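Local coordinates for dihydrodipicolinate reductase N-terminus domain-containing protein (Mycobacterium smegmatis, PDB 6IAQ), which acts as an NADP-dependent amine dehydrogenase, an oxidoreductase of the kind used for the asymmetric reductive amination of ketones, at residues L217-I222 against D256-E261; D281-T286 against L293-G298. One frame throughout, in Å; residues are numbered along the deposited sequence.

How the interactions relate
Interactions 1 and 2 hold pairs of strands in the same six-stranded mixed sheet, both in the part of the chain related to the C-terminal domain of 2,4-diaminopentanoate dehydrogenase. Each includes an outermost strand of that sheet within the chain, 219-230 in interaction 1 and 293-296 in interaction 2. Their centres lie about 22 Å apart, their nearest atoms about 9 Å, and they do not touch. Interaction 1 is a surface contact, broken by a beta bulge and flanked by Lys and Glu side chains. Interaction 2 is partly buried, with regular pairing that gives way at one end to a water between the backbones; it meets the second subunit, whereas interaction 1 touches no other chain.

Interaction 1: L217-I222 against D256-E261; sequences LTVKSI and DRIETE
Four backbone hydrogen bonds carry this antiparallel pairing, in which strands 219-222 and 256-260 run at 154° to each other, and two of the bonds end on a single atom, E259 O. K220 N approaches that oxygen in the carbonyl plane, on a lone pair, at 2.8 Å; S221 N reaches the same E259 O at 3.2 Å from above the plane. S221 O then accepts from E259 N at 2.9 Å, while at the strand end E261 N lies almost on the extension of the T218 C=O bond, with N to O 2.7 Å.

Beyond the bulge, I222 and I258 share one face of the sheet, where I222 CG1 touches I258 CG1. On the opposite face the S221 hydroxyl sits over the carboxylate stem of E259 and holds a water, OG to water oxygen 2.6 Å, that also donates weakly to R257 O. V219 starts out away from the partner strand, yet its CG2 meets I258 CG2 at 4.1 Å. The K220 chain, extended through chi3, crosses E261 at about a right angle, so that K220 CD lies 3.4 Å from E261 OE1. K220 NZ stays 4.0 Å from E259 OE1, near enough for attraction between opposite charges but beyond a salt bridge. At the loop end, L217 CB packs on T260 CG2.

Partners outside the two segments fix other polar ends: T218 OG1 bonds to E262 and T260 OG1 to P264 O, while R257 NE forms a salt bridge with E267. Helix 203-215 covers I258 through L208 and D209.

The register slips by one between V219-T260 and S221-E259, with K220 and S221 both opposite E259: a classic beta bulge, here where strand 219-230 begins its pairing with 249-260 in the mixed sheet.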
# COMPACT_ATOMS: atom_id res chain seq x y z
N LEU A 217 4.00 -14.17 12.14
CA LEU A 217 3.40 -14.48 13.47
C LEU A 217 2.96 -15.94 13.52
O LEU A 217 3.02 -16.62 12.47
CB LEU A 217 2.22 -13.55 13.75
CG LEU A 217 2.49 -12.05 13.60
CD1 LEU A 217 1.23 -11.24 13.85
CD2 LEU A 217 3.58 -11.60 14.56
N THR A 218 2.51 -16.39 14.69
CA THR A 218 2.20 -17.81 15.01
C THR A 218 0.73 -17.93 15.36
O THR A 218 0.30 -17.26 16.33
CB THR A 218 3.02 -18.35 16.19
OG1 THR A 218 4.36 -17.88 16.05
CG2 THR A 218 3.00 -19.86 16.27
N VAL A 219 -0.01 -18.78 14.65
CA VAL A 219 -1.45 -18.97 14.92
C VAL A 219 -1.59 -19.53 16.34
O VAL A 219 -0.86 -20.48 16.68
CB VAL A 219 -2.13 -19.86 13.87
CG1 VAL A 219 -3.56 -20.12 14.22
CG2 VAL A 219 -2.03 -19.26 12.48
N LYS A 220 -2.45 -18.93 17.15
CA LYS A 220 -2.87 -19.45 18.48
C LYS A 220 -4.26 -20.05 18.33
O LYS A 220 -4.49 -21.11 18.88
CB LYS A 220 -2.89 -18.32 19.51
CG LYS A 220 -3.44 -18.69 20.88
CD LYS A 220 -3.27 -17.57 21.87
CE LYS A 220 -3.68 -17.95 23.28
NZ LYS A 220 -4.62 -16.95 23.86
N SER A 221 -5.15 -19.38 17.60
CA SER A 221 -6.58 -19.77 17.51
C SER A 221 -7.17 -19.29 16.18
O SER A 221 -6.86 -18.15 15.78
CB SER A 221 -7.32 -19.20 18.70
OG SER A 221 -8.65 -18.87 18.35
N ILE A 222 -7.98 -20.13 15.53
CA ILE A 222 -8.74 -19.78 14.29
C ILE A 222 -10.22 -20.04 14.56
O ILE A 222 -10.56 -21.17 14.93
CB ILE A 222 -8.24 -20.57 13.06
CG1 ILE A 222 -6.72 -20.46 12.89
CG2 ILE A 222 -8.99 -20.13 11.81
CD1 ILE A 222 -6.16 -21.15 11.68
N ASP A 256 -14.17 -14.20 9.88
CA ASP A 256 -12.99 -15.03 10.17
C ASP A 256 -12.13 -14.28 11.16
O ASP A 256 -12.03 -13.04 11.07
CB ASP A 256 -12.23 -15.37 8.88
CG ASP A 256 -13.02 -16.35 8.05
OD1 ASP A 256 -13.10 -17.54 8.49
OD2 ASP A 256 -13.61 -15.92 7.05
N ARG A 257 -11.50 -15.02 12.06
CA ARG A 257 -10.67 -14.46 13.15
C ARG A 257 -9.48 -15.37 13.40
O ARG A 257 -9.69 -16.60 13.54
CB ARG A 257 -11.52 -14.33 14.41
CG ARG A 257 -10.78 -13.79 15.63
CD ARG A 257 -11.75 -13.84 16.78
NE ARG A 257 -11.70 -12.64 17.58
CZ ARG A 257 -10.92 -12.47 18.64
NH1 ARG A 257 -10.12 -13.43 19.06
NH2 ARG A 257 -10.94 -11.32 19.29
N ILE A 258 -8.29 -14.79 13.45
CA ILE A 258 -7.05 -15.50 13.82
C ILE A 258 -6.39 -14.72 14.96
O ILE A 258 -6.04 -13.54 14.75
CB ILE A 258 -6.13 -15.67 12.61
CG1 ILE A 258 -6.83 -16.45 11.49
CG2 ILE A 258 -4.82 -16.32 13.06
CD1 ILE A 258 -5.93 -16.76 10.31
N GLU A 259 -6.23 -15.38 16.11
CA GLU A 259 -5.39 -14.87 17.22
C GLU A 259 -3.98 -15.42 17.04
O GLU A 259 -3.85 -16.60 16.69
CB GLU A 259 -5.94 -15.31 18.56
CG GLU A 259 -7.39 -14.95 18.73
CD GLU A 259 -7.92 -15.27 20.12
OE1 GLU A 259 -7.10 -15.67 20.99
OE2 GLU A 259 -9.14 -15.15 20.32
N THR A 260 -2.98 -14.58 17.26
CA THR A 260 -1.56 -15.00 17.20
C THR A 260 -1.04 -15.19 18.62
O THR A 260 -1.55 -14.53 19.54
CB THR A 260 -0.74 -14.00 16.39
OG1 THR A 260 -0.72 -12.75 17.10
CG2 THR A 260 -1.30 -13.82 14.99
N GLU A 261 -0.02 -16.04 18.77
CA GLU A 261 0.69 -16.22 20.06
C GLU A 261 1.27 -14.85 20.46
O GLU A 261 1.18 -14.50 21.63
CB GLU A 261 1.74 -17.33 19.96
CG GLU A 261 1.16 -18.72 19.75
CD GLU A 261 0.27 -19.29 20.87
OE1 GLU A 261 -0.06 -18.56 21.86
OE2 GLU A 261 -0.14 -20.48 20.74
O HOH W 1 -9.73 -16.94 16.93

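Interaction 2: D281-T286 against L293-G298; sequences DINEWT and LFLSNG
Strands 282-286 and 293-296, the two arms of a beta hairpin at one end of the mixed sheet, run antiparallel at 173°, with axes 4.8 Å apart at closest approach. W285 and L295 form the hydrogen-bonded pair: W285 N gives a nearly straight bond to L295 O (2.8 Å, 173° at the hydrogen), and L295 N returns one to W285 O at 2.9 Å. Further along, N297 N to N283 O lengthens to 3.3 Å as the strands part. There one water accepts from N283 N and donates to G298 O.

F294 and T286 share a face, where T286 OG1 lies at the edge of the F294 ring, in its plane, 3.8 Å from CD1. E284 and S296 continue that face, joined by a second water between E284 OE2 and S296 OG. S296 OG also accepts from G298 N, an ST turn. At the edge of the W285 ring and in its plane, NE1 donates to N283 OD1 at 2.9 Å, though it meets that amide from above the plane of its carbonyl.

N283 ND2 also binds F144 O of helix 141-153, which packs on W285 and L295 through I149 and M148. Strand 158-169 flanks 282-288 on its other edge, and the second subunit bonds to the backbone of S296 and packs against L293, F294, L295 and N297.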
# COMPACT_ATOMS: atom_id res chain seq x y z
N ASP A 281 -20.11 -1.27 -2.98
CA ASP A 281 -19.00 -2.04 -2.38
C ASP A 281 -18.32 -1.21 -1.31
O ASP A 281 -18.26 0.06 -1.45
CB ASP A 281 -17.97 -2.46 -3.44
CG ASP A 281 -18.51 -3.43 -4.48
OD1 ASP A 281 -19.70 -3.85 -4.35
OD2 ASP A 281 -17.76 -3.73 -5.44
N ILE A 282 -17.74 -1.89 -0.33
CA ILE A 282 -16.91 -1.24 0.71
C ILE A 282 -15.64 -2.03 0.96
O ILE A 282 -15.61 -3.27 0.82
CB ILE A 282 -17.69 -0.97 2.01
CG1 ILE A 282 -18.02 -2.23 2.79
CG2 ILE A 282 -18.93 -0.11 1.75
CD1 ILE A 282 -18.09 -1.97 4.27
N ASN A 283 -14.62 -1.29 1.35
CA ASN A 283 -13.35 -1.82 1.89
C ASN A 283 -12.94 -0.92 3.05
O ASN A 283 -12.42 0.18 2.80
CB ASN A 283 -12.26 -1.85 0.83
CG ASN A 283 -11.07 -2.67 1.30
OD1 ASN A 283 -11.27 -3.80 1.77
ND2 ASN A 283 -9.87 -2.15 1.14
N GLU A 284 -13.19 -1.34 4.28
CA GLU A 284 -12.97 -0.51 5.50
C GLU A 284 -12.15 -1.31 6.49
O GLU A 284 -12.59 -2.41 6.88
CB GLU A 284 -14.27 -0.07 6.14
CG GLU A 284 -15.13 0.80 5.28
CD GLU A 284 -16.48 1.19 5.88
OE1 GLU A 284 -16.88 0.65 6.96
OE2 GLU A 284 -17.17 1.96 5.25
N TRP A 285 -10.96 -0.82 6.80
CA TRP A 285 -10.02 -1.50 7.72
C TRP A 285 -9.64 -0.56 8.87
O TRP A 285 -9.41 0.64 8.65
CB TRP A 285 -8.77 -1.97 6.99
CG TRP A 285 -9.09 -3.08 6.03
CD1 TRP A 285 -9.73 -2.95 4.84
CD2 TRP A 285 -8.80 -4.47 6.21
NE1 TRP A 285 -9.79 -4.18 4.23
CE2 TRP A 285 -9.28 -5.13 5.06
CE3 TRP A 285 -8.18 -5.22 7.20
CZ2 TRP A 285 -9.17 -6.52 4.89
CZ3 TRP A 285 -8.09 -6.59 7.04
CH2 TRP A 285 -8.57 -7.23 5.90
N THR A 286 -9.63 -1.12 10.06
CA THR A 286 -9.21 -0.44 11.31
C THR A 286 -8.06 -1.24 11.90
O THR A 286 -8.15 -2.47 11.93
CB THR A 286 -10.38 -0.34 12.29
OG1 THR A 286 -11.42 0.39 11.65
CG2 THR A 286 -9.98 0.30 13.60
N LEU A 293 -5.49 3.29 13.50
CA LEU A 293 -5.40 3.62 12.06
C LEU A 293 -6.69 3.22 11.37
O LEU A 293 -7.38 2.29 11.85
CB LEU A 293 -4.21 2.90 11.44
CG LEU A 293 -2.86 3.34 11.95
CD1 LEU A 293 -1.85 2.22 11.83
CD2 LEU A 293 -2.39 4.59 11.21
N PHE A 294 -7.00 3.93 10.29
CA PHE A 294 -8.21 3.70 9.46
C PHE A 294 -7.82 3.76 7.98
O PHE A 294 -6.97 4.59 7.58
CB PHE A 294 -9.27 4.75 9.78
CG PHE A 294 -10.57 4.50 9.06
CD1 PHE A 294 -11.39 3.44 9.41
CD2 PHE A 294 -10.96 5.32 8.02
CE1 PHE A 294 -12.58 3.20 8.73
CE2 PHE A 294 -12.14 5.07 7.33
CZ PHE A 294 -12.96 4.03 7.70
N LEU A 295 -8.47 2.92 7.18
CA LEU A 295 -8.35 2.93 5.70
C LEU A 295 -9.73 2.63 5.12
O LEU A 295 -10.41 1.69 5.59
CB LEU A 295 -7.31 1.92 5.23
CG LEU A 295 -7.05 1.86 3.72
CD1 LEU A 295 -5.56 1.72 3.44
CD2 LEU A 295 -7.76 0.69 3.07
N SER A 296 -10.13 3.42 4.15
CA SER A 296 -11.38 3.24 3.37
C SER A 296 -11.06 3.51 1.90
O SER A 296 -10.21 4.39 1.61
CB SER A 296 -12.46 4.16 3.92
OG SER A 296 -13.47 4.37 2.97
N ASN A 297 -11.76 2.83 1.01
CA ASN A 297 -11.57 3.02 -0.45
C ASN A 297 -12.88 3.50 -1.07
O ASN A 297 -13.04 3.32 -2.29
CB ASN A 297 -10.98 1.76 -1.08
CG ASN A 297 -9.56 1.48 -0.66
OD1 ASN A 297 -8.62 2.23 -0.98
ND2 ASN A 297 -9.39 0.43 0.09
N GLY A 298 -13.78 4.10 -0.28
CA GLY A 298 -15.06 4.60 -0.80
C GLY A 298 -15.82 3.49 -1.51
O GLY A 298 -15.80 2.38 -0.99
O HOH W 2 -14.85 1.59 1.40
O HOH W 3 -16.25 3.04 2.85